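Local coordinates for protein alginate lyase (Bacteroides ovatus, PDB 3NNB) that probably depolymerises alginate by beta-elimination, cutting its glycosidic bonds as a polysaccharide lyase, at residues 47-53 with 95-100; 59-63 with 138-143. All coordinates share one frame. Where two conformers were deposited one is given. Residue numbers count along the deposited sequence, not the author numbering.

Contact 1. Residues 47-53 with 95-100; sequences SVMDKTM and KLDRNK
In the loop after helix 27-41 a type I beta turn, S47 to D50, lies against the run-in and start of helix 98-118, within a mostly helical fold consistent with the six-hairpin (alpha/alpha) toroid of its clan. The chains pass in opposite senses: S47 faces K100 (CA to CA 6.7 Å), V48 faces D97 (5.8 Å) and K51 faces L96 (5.1 Å). D50 N donates to S47 O (3.1 Å). S47, chi1 p, adds an ST turn, its OG accepting from M49 N at 3.0 Å. D50 (chi1 m) holds OD2 3.2 Å from S47 N and 2.7 Å from K100 NZ in a salt bridge; K100 reaches it with chi1 and chi2 both m. K51 is p, t, t, m, an extended chain whose last bond brings NZ to V48 O (2.8 Å) and, in a buried salt bridge, to D97 OD2 (2.7 Å). K51 CB packs 3.5 Å from K95 O. D97, chi1 m, turns OD1 to water 1 (2.7 Å), which also donates to S47 O (2.8 Å), while OD2 also takes M64 N. Water 2 joins T52 N (2.7 Å) to K95 O (2.6 Å), and selenomethionine M53 places CB 4.0 Å from L96 CD2. D97 neutralises the buried ammonium, round which the carbonyls of V48, K60 and D62 crowd: four acceptors for three hydrogens, so some sharing is implied.

Contact 2. Residues 59-63 with 138-143; sequences DKHDY and AKTKMN
Two irregular loop segments meet obliquely, in the same general sense, H61 opposite M142 (CA to CA 5.0 Å) and D62 opposite N143 (5.5 Å). D59 opens a type I beta turn ending at D62, whose N donates to D59 O (3.0 Å). D59 is a chi1 t rotamer: OD1 accepts from H61 N (3.0 Å), forming an Asx turn, and OD2 receives N143 ND2 at 3.3 Å. K60 takes the next corner of the turn. H61, chi1 m, lays its imidazole along the other loop; ND1 donates to K141 O (2.7 Å), and CE1 lies 3.1 Å from A138 O. H61 O accepts from N143 N (2.9 Å) and meets M142 CA at 3.5 Å in a CA-H...O contact. D62, also m, points CA-to-CB away, yet its OD1 accepts N143 ND2 at 2.7 Å; S57 and H145 further hold the carboxylate. N143 (chi1 m) thus spans both ends of the turn. At Y63, chi1 t, water 3 links N (2.8 Å) to N143 O (2.7 Å); CE of selenomethionine M142 lies 3.6 Å from Y63 CB, and M142 SE 4.8 Å from the Y63 ring centroid, an oblique Met-aromatic contact. The pairing leads into the small parallel sheet of strands 64-66 and 148-151, with L101 of helix 98-118 touched by both Y63 and M142 and the 138-143 loop following helix 121-136.

From the N terminus the segments come in the order 47-53, 59-63, 95-100 and 138-143, so the contacts cross rather than nest. Contact 1 closes a span of 41 residues without helix, holding strands 64-66, 70-71 and 83-84; contact 2 closes 74 residues that include helices 98-118 and 121-136. Their first segments share the loop between helix 27-41 and strand 64-66, and their centres are 10 Å apart. The join is direct: D97 OD2 packs 3.4 Å from Y63 CA, and K51 NZ probably bonds K60 O (2.9 Å) and D62 O (3.1 Å). Together they fasten that loop both to the start of helix 98-118 and to the connection between helix 121-136 and strand 148-151.

Contact 1. Residues 47-53 with 95-100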
loop_
_atom_site.group_PDB
_atom_site.type_symbol
_atom_site.label_atom_id
_atom_site.label_comp_id
_atom_site.label_asym_id
_atom_site.label_seq_id
_atom_site.Cartn_x
_atom_site.Cartn_y
_atom_site.Cartn_z
ATOM N N SER A 47 8.566 -8.517 15.471
ATOM C CA SER A 47 8.159 -9.758 14.820
ATOM C C SER A 47 6.773 -10.143 15.264
ATOM O O SER A 47 6.240 -9.600 16.240
ATOM C CB SER A 47 9.117 -10.913 15.106
ATOM O OG SER A 47 8.886 -11.504 16.396
ATOM N N VAL A 48 6.201 -11.128 14.554
ATOM C CA VAL A 48 4.926 -11.695 14.950
ATOM C C VAL A 48 4.991 -12.434 16.319
ATOM O O VAL A 48 3.959 -12.799 16.861
ATOM C CB VAL A 48 4.353 -12.656 13.890
ATOM C CG1 VAL A 48 4.079 -11.880 12.563
ATOM C CG2 VAL A 48 5.253 -13.937 13.693
HETATM N N MSE A 49 6.170 -12.631 16.871
HETATM C CA MSE A 49 6.301 -13.222 18.208
HETATM C C MSE A 49 6.033 -12.243 19.318
HETATM O O MSE A 49 5.915 -12.638 20.503
HETATM C CB MSE A 49 7.677 -13.862 18.372
HETATM C CG MSE A 49 8.071 -14.787 17.230
HETATM SE SE MSE A 49 6.785 -16.189 16.774
HETATM C CE MSE A 49 7.315 -17.419 18.231
ATOM N N ASP A 50 5.894 -10.960 19.006
ATOM C CA ASP A 50 5.781 -9.962 20.062
ATOM C C ASP A 50 4.378 -9.883 20.652
ATOM O O ASP A 50 4.217 -9.476 21.807
ATOM C CB ASP A 50 6.182 -8.577 19.556
ATOM C CG ASP A 50 7.643 -8.479 19.221
ATOM O OD1 ASP A 50 8.424 -9.300 19.709
ATOM O OD2 ASP A 50 8.010 -7.578 18.437
ATOM N N LYS A 51 3.367 -10.228 19.865
ATOM C CA LYS A 51 1.987 -10.160 20.333
ATOM C C LYS A 51 1.794 -11.075 21.554
ATOM O O LYS A 51 2.440 -12.113 21.694
ATOM C CB LYS A 51 1.027 -10.479 19.176
ATOM C CG LYS A 51 1.133 -11.896 18.570
ATOM C CD LYS A 51 -0.011 -12.197 17.604
ATOM C CE LYS A 51 0.197 -13.565 16.891
ATOM N NZ LYS A 51 1.382 -13.482 15.925
ATOM N N THR A 52 0.869 -10.746 22.434
ATOM C CA THR A 52 0.624 -11.653 23.561
ATOM C C THR A 52 -0.294 -12.810 23.181
ATOM O O THR A 52 -0.093 -13.950 23.674
ATOM C CB THR A 52 0.080 -10.896 24.767
ATOM O OG1 THR A 52 -0.724 -9.795 24.291
ATOM C CG2 THR A 52 1.254 -10.388 25.577
HETATM N N MSE A 53 -1.227 -12.557 22.258
HETATM C CA MSE A 53 -2.186 -13.591 21.862
HETATM C C MSE A 53 -1.586 -14.437 20.752
HETATM O O MSE A 53 -0.641 -14.032 20.104
HETATM C CB MSE A 53 -3.489 -12.980 21.338
HETATM C CG MSE A 53 -4.309 -12.275 22.374
HETATM SE SE MSE A 53 -6.036 -11.790 21.637
HETATM C CE MSE A 53 -6.754 -13.600 21.362
ATOM N N LYS A 95 -2.548 -4.509 19.932
ATOM C CA LYS A 95 -2.095 -5.674 20.699
ATOM C C LYS A 95 -1.621 -6.822 19.806
ATOM O O LYS A 95 -0.916 -7.729 20.266
ATOM C CB LYS A 95 -3.225 -6.216 21.592
ATOM C CG LYS A 95 -3.703 -5.279 22.686
ATOM C CD LYS A 95 -4.936 -5.920 23.418
ATOM C CE LYS A 95 -5.799 -4.897 24.225
ATOM N NZ LYS A 95 -7.240 -5.375 24.406
ATOM N N LEU A 96 -2.057 -6.812 18.558
ATOM C CA LEU A 96 -1.773 -7.913 17.626
ATOM C C LEU A 96 -0.643 -7.489 16.671
ATOM O O LEU A 96 0.216 -6.721 17.072
ATOM C CB LEU A 96 -3.062 -8.340 16.948
ATOM C CG LEU A 96 -4.176 -8.767 17.900
ATOM C CD1 LEU A 96 -5.408 -9.261 17.125
ATOM C CD2 LEU A 96 -3.643 -9.863 18.863
ATOM N N ASP A 97 -0.590 -8.038 15.454
ATOM C CA ASP A 97 0.584 -7.891 14.591
ATOM C C ASP A 97 0.616 -6.690 13.645
ATOM O O ASP A 97 1.651 -6.401 13.047
ATOM C CB ASP A 97 0.764 -9.171 13.751
ATOM C CG ASP A 97 1.137 -10.387 14.577
ATOM O OD1 ASP A 97 1.805 -10.193 15.622
ATOM O OD2 ASP A 97 0.774 -11.512 14.155
ATOM N N ARG A 98 -0.524 -6.043 13.438
ATOM C CA ARG A 98 -0.681 -5.055 12.331
ATOM C C ARG A 98 0.303 -3.899 12.424
ATOM O O ARG A 98 0.931 -3.524 11.408
ATOM C CB ARG A 98 -2.096 -4.468 12.295
ATOM C CG ARG A 98 -2.281 -3.383 11.277
ATOM C CD ARG A 98 -2.116 -3.924 9.890
ATOM N NE ARG A 98 -2.281 -2.903 8.848
ATOM C CZ ARG A 98 -1.293 -2.149 8.365
ATOM N NH1 ARG A 98 -0.074 -2.250 8.833
ATOM N NH2 ARG A 98 -1.548 -1.286 7.375
ATOM N N ASN A 99 0.434 -3.319 13.609
ATOM C CA ASN A 99 1.338 -2.158 13.771
ATOM C C ASN A 99 2.801 -2.534 13.740
ATOM O O ASN A 99 3.610 -1.769 13.246
ATOM C CB ASN A 99 0.968 -1.335 15.018
ATOM C CG ASN A 99 -0.388 -0.589 14.846
ATOM O OD1 ASN A 99 -0.849 -0.393 13.719
ATOM N ND2 ASN A 99 -1.010 -0.181 15.971
ATOM N N LYS A 100 3.147 -3.721 14.207
ATOM C CA LYS A 100 4.512 -4.210 14.080
ATOM C C LYS A 100 4.862 -4.429 12.604
ATOM O O LYS A 100 5.942 -4.036 12.148
ATOM C CB LYS A 100 4.744 -5.504 14.871
ATOM C CG LYS A 100 4.589 -5.476 16.412
ATOM C CD LYS A 100 5.297 -4.378 17.085
ATOM C CE LYS A 100 5.412 -4.637 18.635
ATOM N NZ LYS A 100 6.761 -5.251 19.041
HETATM O O HOH W 1 3.695 -9.031 17.118
HETATM O O HOH W 2 0.368 -8.058 22.555
#

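Contact 2. Residues 59-63 with 138-143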
loop_
_atom_site.group_PDB
_atom_site.type_symbol
_atom_site.label_atom_id
_atom_site.label_comp_id
_atom_site.label_asym_id
_atom_site.label_seq_id
_atom_site.Cartn_x
_atom_site.Cartn_y
_atom_site.Cartn_z
ATOM N N ASP A 59 -0.182 -21.409 16.503
ATOM C CA ASP A 59 1.175 -21.095 16.051
ATOM C C ASP A 59 1.354 -19.587 16.039
ATOM O O ASP A 59 0.717 -18.884 15.243
ATOM C CB ASP A 59 1.397 -21.678 14.637
ATOM C CG ASP A 59 2.820 -21.546 14.152
ATOM O OD1 ASP A 59 3.677 -20.961 14.864
ATOM O OD2 ASP A 59 3.068 -22.083 13.041
ATOM N N LYS A 60 2.223 -19.099 16.927
ATOM C CA LYS A 60 2.508 -17.677 17.087
ATOM C C LYS A 60 3.111 -17.094 15.805
ATOM O O LYS A 60 3.033 -15.895 15.556
ATOM C CB LYS A 60 3.467 -17.476 18.280
ATOM C CG LYS A 60 3.879 -16.032 18.587
ATOM C CD LYS A 60 2.916 -15.325 19.500
ATOM C CE LYS A 60 2.942 -15.884 20.896
ATOM N NZ LYS A 60 1.874 -15.250 21.735
ATOM N N HIS A 61 3.712 -17.952 14.983
ATOM C CA HIS A 61 4.311 -17.503 13.721
ATOM C C HIS A 61 3.262 -17.144 12.667
ATOM O O HIS A 61 3.588 -16.564 11.630
ATOM C CB HIS A 61 5.247 -18.558 13.154
ATOM C CG HIS A 61 6.474 -18.783 13.958
ATOM N ND1 HIS A 61 7.664 -18.142 13.668
ATOM C CD2 HIS A 61 6.729 -19.630 14.990
ATOM C CE1 HIS A 61 8.597 -18.579 14.507
ATOM N NE2 HIS A 61 8.055 -19.469 15.332
ATOM N N ASP A 62 1.999 -17.511 12.902
ATOM C CA ASP A 62 0.927 -17.028 12.082
ATOM C C ASP A 62 0.573 -15.576 12.403
ATOM O O ASP A 62 0.267 -15.216 13.550
ATOM C CB ASP A 62 -0.322 -17.901 12.209
ATOM C CG ASP A 62 -0.155 -19.295 11.591
ATOM O OD1 ASP A 62 0.803 -19.542 10.823
ATOM O OD2 ASP A 62 -1.043 -20.134 11.872
ATOM N N TYR A 63 0.564 -14.762 11.345
ATOM C CA TYR A 63 0.102 -13.390 11.429
ATOM C C TYR A 63 -1.333 -13.331 11.944
ATOM O O TYR A 63 -2.176 -14.085 11.495
ATOM C CB TYR A 63 0.212 -12.686 10.064
ATOM C CG TYR A 63 -0.261 -11.250 10.056
ATOM C CD1 TYR A 63 0.564 -10.202 10.428
ATOM C CD2 TYR A 63 -1.538 -10.963 9.660
ATOM C CE1 TYR A 63 0.119 -8.902 10.394
ATOM C CE2 TYR A 63 -2.009 -9.646 9.626
ATOM C CZ TYR A 63 -1.180 -8.625 9.994
ATOM O OH TYR A 63 -1.643 -7.322 9.956
ATOM N N ALA A 138 14.217 -18.496 11.790
ATOM C CA ALA A 138 13.293 -19.534 12.254
ATOM C C ALA A 138 12.592 -19.167 13.539
ATOM O O ALA A 138 11.415 -19.516 13.716
ATOM C CB ALA A 138 14.056 -20.915 12.451
ATOM N N LYS A 139 13.290 -18.496 14.451
ATOM C CA LYS A 139 12.743 -18.209 15.765
ATOM C C LYS A 139 11.616 -17.191 15.717
ATOM O O LYS A 139 10.803 -17.137 16.635
ATOM C CB LYS A 139 13.842 -17.736 16.737
ATOM C CG LYS A 139 14.766 -18.883 17.201
ATOM C CD LYS A 139 15.730 -18.387 18.291
ATOM C CE LYS A 139 17.000 -19.239 18.397
ATOM N NZ LYS A 139 17.981 -18.637 19.383
ATOM N N THR A 140 11.609 -16.334 14.701
ATOM C CA THR A 140 10.739 -15.153 14.745
ATOM C C THR A 140 9.893 -14.926 13.464
ATOM O O THR A 140 9.035 -14.040 13.435
ATOM C CB THR A 140 11.514 -13.860 14.995
ATOM O OG1 THR A 140 12.553 -13.700 14.013
ATOM C CG2 THR A 140 12.080 -13.812 16.421
ATOM N N LYS A 141 10.075 -15.740 12.435
ATOM C CA LYS A 141 9.508 -15.380 11.144
ATOM C C LYS A 141 7.983 -15.516 11.061
ATOM O O LYS A 141 7.353 -16.333 11.733
ATOM C CB LYS A 141 10.104 -16.200 10.027
ATOM C CG LYS A 141 9.738 -17.660 10.079
ATOM C CD LYS A 141 10.371 -18.400 8.932
ATOM C CE LYS A 141 10.126 -19.880 9.020
ATOM N NZ LYS A 141 11.033 -20.568 8.046
HETATM N N MSE A 142 7.426 -14.675 10.207
HETATM C CA MSE A 142 6.006 -14.730 9.871
HETATM C C MSE A 142 5.779 -15.783 8.784
HETATM O O MSE A 142 6.436 -15.763 7.765
HETATM C CB MSE A 142 5.506 -13.375 9.398
HETATM C CG MSE A 142 4.071 -13.375 8.939
HETATM SE SE MSE A 142 3.473 -11.645 8.306
HETATM C CE MSE A 142 2.110 -12.248 7.068
ATOM N N ASN A 143 4.846 -16.702 9.009
ATOM C CA ASN A 143 4.444 -17.648 7.954
ATOM C C ASN A 143 3.831 -16.919 6.765
ATOM O O ASN A 143 3.158 -15.898 6.940
ATOM C CB ASN A 143 3.544 -18.731 8.511
ATOM C CG ASN A 143 4.236 -19.587 9.531
ATOM O OD1 ASN A 143 5.442 -19.822 9.435
ATOM N ND2 ASN A 143 3.474 -20.071 10.521
HETATM O O HOH W 3 1.172 -15.894 8.813
#